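Local structure of ABC transporter substrate-binding protein (Rhizobium radiobacter, 6TFX) at residues A[226-235]-A[282-290]. The protein binds the opine mannopinic acid and, as the periplasmic solute-binding protein of an ABC transporter, probably delivers it for import into the bacterium. Residues are numbered along the deposited sequence; the frame is centred on the assembly and turned at random.
Sequences QDQRWLQRLT and KYRGERVNR. With N72 ((2~{R})-2-[[(3~{R},4~{R},5~{S})-3,4,5,6-tetrakis(oxidanyl)-2-oxidanylidene-hexyl]amino]pentanedioic acid), chain C.
At the ligand pocket of this solute-binding protein, the N-terminal end of helix 228-235 meets the C-terminal end of helix 277-284, with Gln226 and Arg284 side by side at the sugar-derived end of N72. Arg284 NH1 donates to N72 OAB at 2.8 Å, while CB of Gln226 lies over one face of the Arg284 guanidinium, the amide and guanidinium planes 43° apart. Beyond the segments, Gly341 O takes a hydrogen bond from Arg284 NH2, which probably helps fix the rotation of the guanidinium. Behind this pair, Asn289 ND2 bridges the two segments, donating to Gln226 O (3.0 Å) in the plane of that carbonyl and to Gly285 O, four residues back.

The last turn of helix 277-284 is gripped from outside. Gln228, extended beyond CG (chi2 -177°), carries NE2 to Tyr283 O at 2.9 Å; Arg229 NH2 reaches the same oxygen at 3.0 Å from the opposite face of the carbonyl plane. Asp227, the N-cap residue of helix 228-235, accepts through OD1 from Arg229 N and forms a salt bridge with Arg229 NH2 (2.8 Å). The Arg229 guanidinium stacks on the Tyr283 ring, offset toward its rim, planes 25° apart. Farther along, Leu231 CD1 packs over a face of the Arg287 guanidinium, 3.6 Å from NH1. The arrangement is a capped helix start locked to a helix end that turns at Gly285, placing Gln226, just before one helix, and Arg284, ending the other, in the opine pocket of a family 5 solute-binding protein.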
loop_
_atom_site.group_PDB
_atom_site.type_symbol
_atom_site.label_atom_id
_atom_site.label_comp_id
_atom_site.label_asym_id
_atom_site.label_seq_id
_atom_site.Cartn_x
_atom_site.Cartn_y
_atom_site.Cartn_z
ATOM N N GLN A 226 -13.789 5.023 6.974
ATOM C CA GLN A 226 -13.644 6.414 6.485
ATOM C C GLN A 226 -14.803 7.333 6.844
ATOM O O GLN A 226 -14.782 8.522 6.505
ATOM C CB GLN A 226 -13.445 6.392 4.963
ATOM C CG GLN A 226 -12.174 5.668 4.504
ATOM C CD GLN A 226 -12.271 4.154 4.599
ATOM O OE1 GLN A 226 -13.300 3.545 4.266
ATOM N NE2 GLN A 226 -11.213 3.528 5.097
ATOM N N ASP A 227 -15.813 6.790 7.512
ATOM C CA ASP A 227 -17.031 7.521 7.860
ATOM C C ASP A 227 -16.872 8.367 9.125
ATOM O O ASP A 227 -16.522 7.846 10.188
ATOM C CB ASP A 227 -18.190 6.528 8.009
ATOM C CG ASP A 227 -19.587 7.129 8.047
ATOM O OD1 ASP A 227 -19.709 8.347 8.310
ATOM O OD2 ASP A 227 -20.560 6.374 7.824
ATOM N N GLN A 228 -17.162 9.678 9.011
ATOM C CA GLN A 228 -17.076 10.610 10.138
ATOM C C GLN A 228 -17.979 10.217 11.316
ATOM O O GLN A 228 -17.643 10.517 12.463
ATOM C CB GLN A 228 -17.322 12.059 9.702
ATOM C CG GLN A 228 -18.699 12.329 9.094
ATOM C CD GLN A 228 -18.793 13.763 8.632
ATOM O OE1 GLN A 228 -18.504 14.695 9.383
ATOM N NE2 GLN A 228 -19.169 13.971 7.379
ATOM N N ARG A 229 -19.073 9.489 11.034
ATOM C CA ARG A 229 -20.029 9.027 12.045
ATOM C C ARG A 229 -19.379 8.018 13.006
ATOM O O ARG A 229 -19.595 8.078 14.227
ATOM C CB ARG A 229 -21.264 8.438 11.356
ATOM C CG ARG A 229 -22.160 9.540 10.751
ATOM C CD ARG A 229 -22.781 9.149 9.414
ATOM N NE ARG A 229 -23.210 10.324 8.644
ATOM C CZ ARG A 229 -22.503 10.895 7.669
ATOM N NH1 ARG A 229 -22.977 11.959 7.032
ATOM N NH2 ARG A 229 -21.318 10.402 7.320
ATOM N N TRP A 230 -18.537 7.128 12.458
ATOM C CA TRP A 230 -17.784 6.157 13.249
ATOM C C TRP A 230 -16.763 6.958 14.086
ATOM O O TRP A 230 -16.637 6.758 15.301
ATOM C CB TRP A 230 -17.080 5.149 12.309
ATOM C CG TRP A 230 -16.150 4.239 13.048
ATOM C CD1 TRP A 230 -16.463 3.041 13.627
ATOM C CD2 TRP A 230 -14.768 4.486 13.348
ATOM N NE1 TRP A 230 -15.367 2.536 14.287
ATOM C CE2 TRP A 230 -14.315 3.409 14.142
ATOM C CE3 TRP A 230 -13.870 5.527 13.040
ATOM C CZ2 TRP A 230 -13.002 3.340 14.630
ATOM C CZ3 TRP A 230 -12.570 5.454 13.517
ATOM C CH2 TRP A 230 -12.151 4.378 14.311
ATOM N N LEU A 231 -16.065 7.893 13.429
ATOM C CA LEU A 231 -15.052 8.756 14.041
ATOM C C LEU A 231 -15.619 9.517 15.249
ATOM O O LEU A 231 -15.003 9.507 16.315
ATOM C CB LEU A 231 -14.471 9.698 12.955
ATOM C CG LEU A 231 -13.454 10.766 13.334
ATOM C CD1 LEU A 231 -12.130 10.164 13.688
ATOM C CD2 LEU A 231 -13.245 11.724 12.170
ATOM N N GLN A 232 -16.825 10.083 15.108
ATOM C CA GLN A 232 -17.477 10.855 16.169
ATOM C C GLN A 232 -17.970 9.978 17.321
ATOM O O GLN A 232 -17.851 10.381 18.481
ATOM C CB GLN A 232 -18.595 11.744 15.587
ATOM C CG GLN A 232 -18.085 12.922 14.739
ATOM C CD GLN A 232 -17.165 13.866 15.491
ATOM O OE1 GLN A 232 -15.934 13.812 15.361
ATOM N NE2 GLN A 232 -17.739 14.755 16.295
ATOM N N ARG A 233 -18.485 8.768 17.011
ATOM C CA ARG A 233 -18.982 7.811 18.011
ATOM C C ARG A 233 -17.829 7.290 18.884
ATOM O O ARG A 233 -18.032 7.035 20.071
ATOM C CB ARG A 233 -19.712 6.648 17.317
ATOM C CG ARG A 233 -20.627 5.838 18.237
ATOM C CD ARG A 233 -21.064 4.514 17.628
ATOM N NE ARG A 233 -21.961 4.672 16.477
ATOM C CZ ARG A 233 -23.292 4.620 16.539
ATOM N NH1 ARG A 233 -23.905 4.429 17.702
ATOM N NH2 ARG A 233 -24.018 4.762 15.437
ATOM N N LEU A 234 -16.618 7.142 18.297
ATOM C CA LEU A 234 -15.430 6.668 19.013
ATOM C C LEU A 234 -14.791 7.767 19.872
ATOM O O LEU A 234 -14.487 7.520 21.041
ATOM C CB LEU A 234 -14.410 6.052 18.019
ATOM C CG LEU A 234 -14.515 4.539 17.737
ATOM C CD1 LEU A 234 -14.099 3.709 18.937
ATOM C CD2 LEU A 234 -15.904 4.115 17.265
ATOM N N THR A 235 -14.623 8.984 19.310
ATOM C CA THR A 235 -14.034 10.140 20.005
ATOM C C THR A 235 -14.905 10.645 21.175
ATOM O O THR A 235 -14.389 11.338 22.056
ATOM C CB THR A 235 -13.704 11.268 19.018
ATOM O OG1 THR A 235 -14.895 11.652 18.333
ATOM C CG2 THR A 235 -12.616 10.884 18.016
ATOM N N LYS A 282 -17.150 15.208 1.313
ATOM C CA LYS A 282 -18.028 15.953 2.246
ATOM C C LYS A 282 -18.840 14.985 3.097
ATOM O O LYS A 282 -18.940 15.169 4.304
ATOM C CB LYS A 282 -18.986 16.877 1.473
ATOM C CG LYS A 282 -18.538 18.337 1.468
ATOM C CD LYS A 282 -19.670 19.296 1.088
ATOM C CE LYS A 282 -19.792 19.554 -0.399
ATOM N NZ LYS A 282 -18.742 20.481 -0.901
ATOM N N TYR A 283 -19.375 13.921 2.472
ATOM C CA TYR A 283 -20.179 12.908 3.167
ATOM C C TYR A 283 -19.340 12.129 4.179
ATOM O O TYR A 283 -19.746 11.979 5.343
ATOM C CB TYR A 283 -20.814 11.943 2.149
ATOM C CG TYR A 283 -21.470 10.740 2.790
ATOM C CD1 TYR A 283 -22.677 10.861 3.476
ATOM C CD2 TYR A 283 -20.888 9.478 2.711
ATOM C CE1 TYR A 283 -23.253 9.769 4.120
ATOM C CE2 TYR A 283 -21.461 8.376 3.344
ATOM C CZ TYR A 283 -22.659 8.522 4.025
ATOM O OH TYR A 283 -23.261 7.437 4.621
ATOM N N ARG A 284 -18.181 11.599 3.726
ATOM C CA ARG A 284 -17.314 10.792 4.602
ATOM C C ARG A 284 -16.628 11.610 5.684
ATOM O O ARG A 284 -16.420 11.093 6.776
ATOM C CB ARG A 284 -16.286 10.006 3.792
ATOM C CG ARG A 284 -16.929 8.865 3.015
ATOM C CD ARG A 284 -15.892 8.065 2.236
ATOM N NE ARG A 284 -16.326 6.676 2.128
ATOM C CZ ARG A 284 -15.552 5.670 1.718
ATOM N NH1 ARG A 284 -14.301 5.899 1.323
ATOM N NH2 ARG A 284 -16.024 4.426 1.703
ATOM N N GLY A 285 -16.298 12.865 5.381
ATOM C CA GLY A 285 -15.687 13.789 6.343
ATOM C C GLY A 285 -14.321 14.260 5.897
ATOM O O GLY A 285 -13.457 13.442 5.533
ATOM N N GLU A 286 -14.104 15.586 5.962
ATOM C CA GLU A 286 -12.884 16.238 5.475
ATOM C C GLU A 286 -11.634 16.057 6.341
ATOM O O GLU A 286 -10.539 16.350 5.854
ATOM C CB GLU A 286 -13.131 17.736 5.208
ATOM C CG GLU A 286 -13.446 18.028 3.751
ATOM C CD GLU A 286 -14.896 18.290 3.384
ATOM O OE1 GLU A 286 -15.800 17.985 4.196
ATOM O OE2 GLU A 286 -15.125 18.801 2.264
ATOM N N ARG A 287 -11.758 15.550 7.576
ATOM C CA ARG A 287 -10.570 15.295 8.412
ATOM C C ARG A 287 -9.770 14.089 7.863
ATOM O O ARG A 287 -8.528 14.077 7.876
ATOM C CB ARG A 287 -11.011 15.014 9.858
ATOM C CG ARG A 287 -9.857 14.742 10.825
ATOM C CD ARG A 287 -10.359 14.390 12.214
ATOM N NE ARG A 287 -9.290 13.843 13.047
ATOM C CZ ARG A 287 -9.470 13.337 14.263
ATOM N NH1 ARG A 287 -10.682 13.304 14.805
ATOM N NH2 ARG A 287 -8.439 12.857 14.946
ATOM N N VAL A 288 -10.495 13.087 7.362
ATOM C CA VAL A 288 -9.887 11.845 6.891
ATOM C C VAL A 288 -9.850 11.730 5.375
ATOM O O VAL A 288 -8.946 11.088 4.839
ATOM C CB VAL A 288 -10.699 10.673 7.520
ATOM C CG1 VAL A 288 -10.414 9.328 6.855
ATOM C CG2 VAL A 288 -10.479 10.619 9.032
ATOM N N ASN A 289 -10.827 12.368 4.699
ATOM C CA ASN A 289 -11.012 12.213 3.249
ATOM C C ASN A 289 -10.883 13.498 2.476
ATOM O O ASN A 289 -11.364 14.537 2.916
ATOM C CB ASN A 289 -12.430 11.683 3.005
ATOM C CG ASN A 289 -12.725 10.445 3.805
ATOM O OD1 ASN A 289 -12.440 9.339 3.360
ATOM N ND2 ASN A 289 -13.266 10.608 5.016
ATOM N N ARG A 290 -10.305 13.412 1.277
ATOM C CA ARG A 290 -10.193 14.598 0.430
ATOM C C ARG A 290 -10.324 14.197 -1.020
ATOM O O ARG A 290 -9.769 13.170 -1.417
ATOM C CB ARG A 290 -8.834 15.308 0.616
ATOM C CG ARG A 290 -8.617 16.004 1.962
ATOM C CD ARG A 290 -9.470 17.254 2.165
ATOM N NE ARG A 290 -9.493 17.659 3.572
ATOM C CZ ARG A 290 -8.605 18.471 4.138
ATOM N NH1 ARG A 290 -7.613 18.987 3.421
ATOM N NH2 ARG A 290 -8.705 18.779 5.425
HETATM O OAB N72 C . -12.668 3.609 1.414
HETATM C CAF N72 C . -11.505 3.280 0.629
HETATM C CAG N72 C . -10.736 1.971 1.013
HETATM O OAC N72 C . -11.074 1.481 2.271
HETATM C CAH N72 C . -9.262 2.058 0.611
HETATM O OAM N72 C . -8.666 3.254 0.283
HETATM C CAI N72 C . -7.980 1.566 1.254
HETATM O OAD N72 C . -8.094 1.567 2.660
HETATM C CAJ N72 C . -7.444 0.325 0.583
HETATM O OAE N72 C . -7.764 0.113 -0.615
HETATM C CAK N72 C . -6.573 -0.684 1.385
HETATM N N N72 C . -5.206 -0.675 0.921
HETATM C CA N72 C . -4.614 -1.800 0.303
HETATM C C N72 C . -5.504 -2.925 -0.148
HETATM O O N72 C . -6.098 -3.186 -1.268
HETATM C CB N72 C . -3.556 -1.339 -0.704
HETATM C CG N72 C . -3.158 -2.261 -1.856
HETATM C CD N72 C . -1.723 -2.043 -2.341
HETATM O OE1 N72 C . -0.805 -1.640 -1.557
HETATM O OE2 N72 C . -1.457 -2.287 -3.539
HETATM O OXT N72 C . -5.513 -3.669 0.850
HETATM O O HOH W 1 -18.744 16.872 6.391
#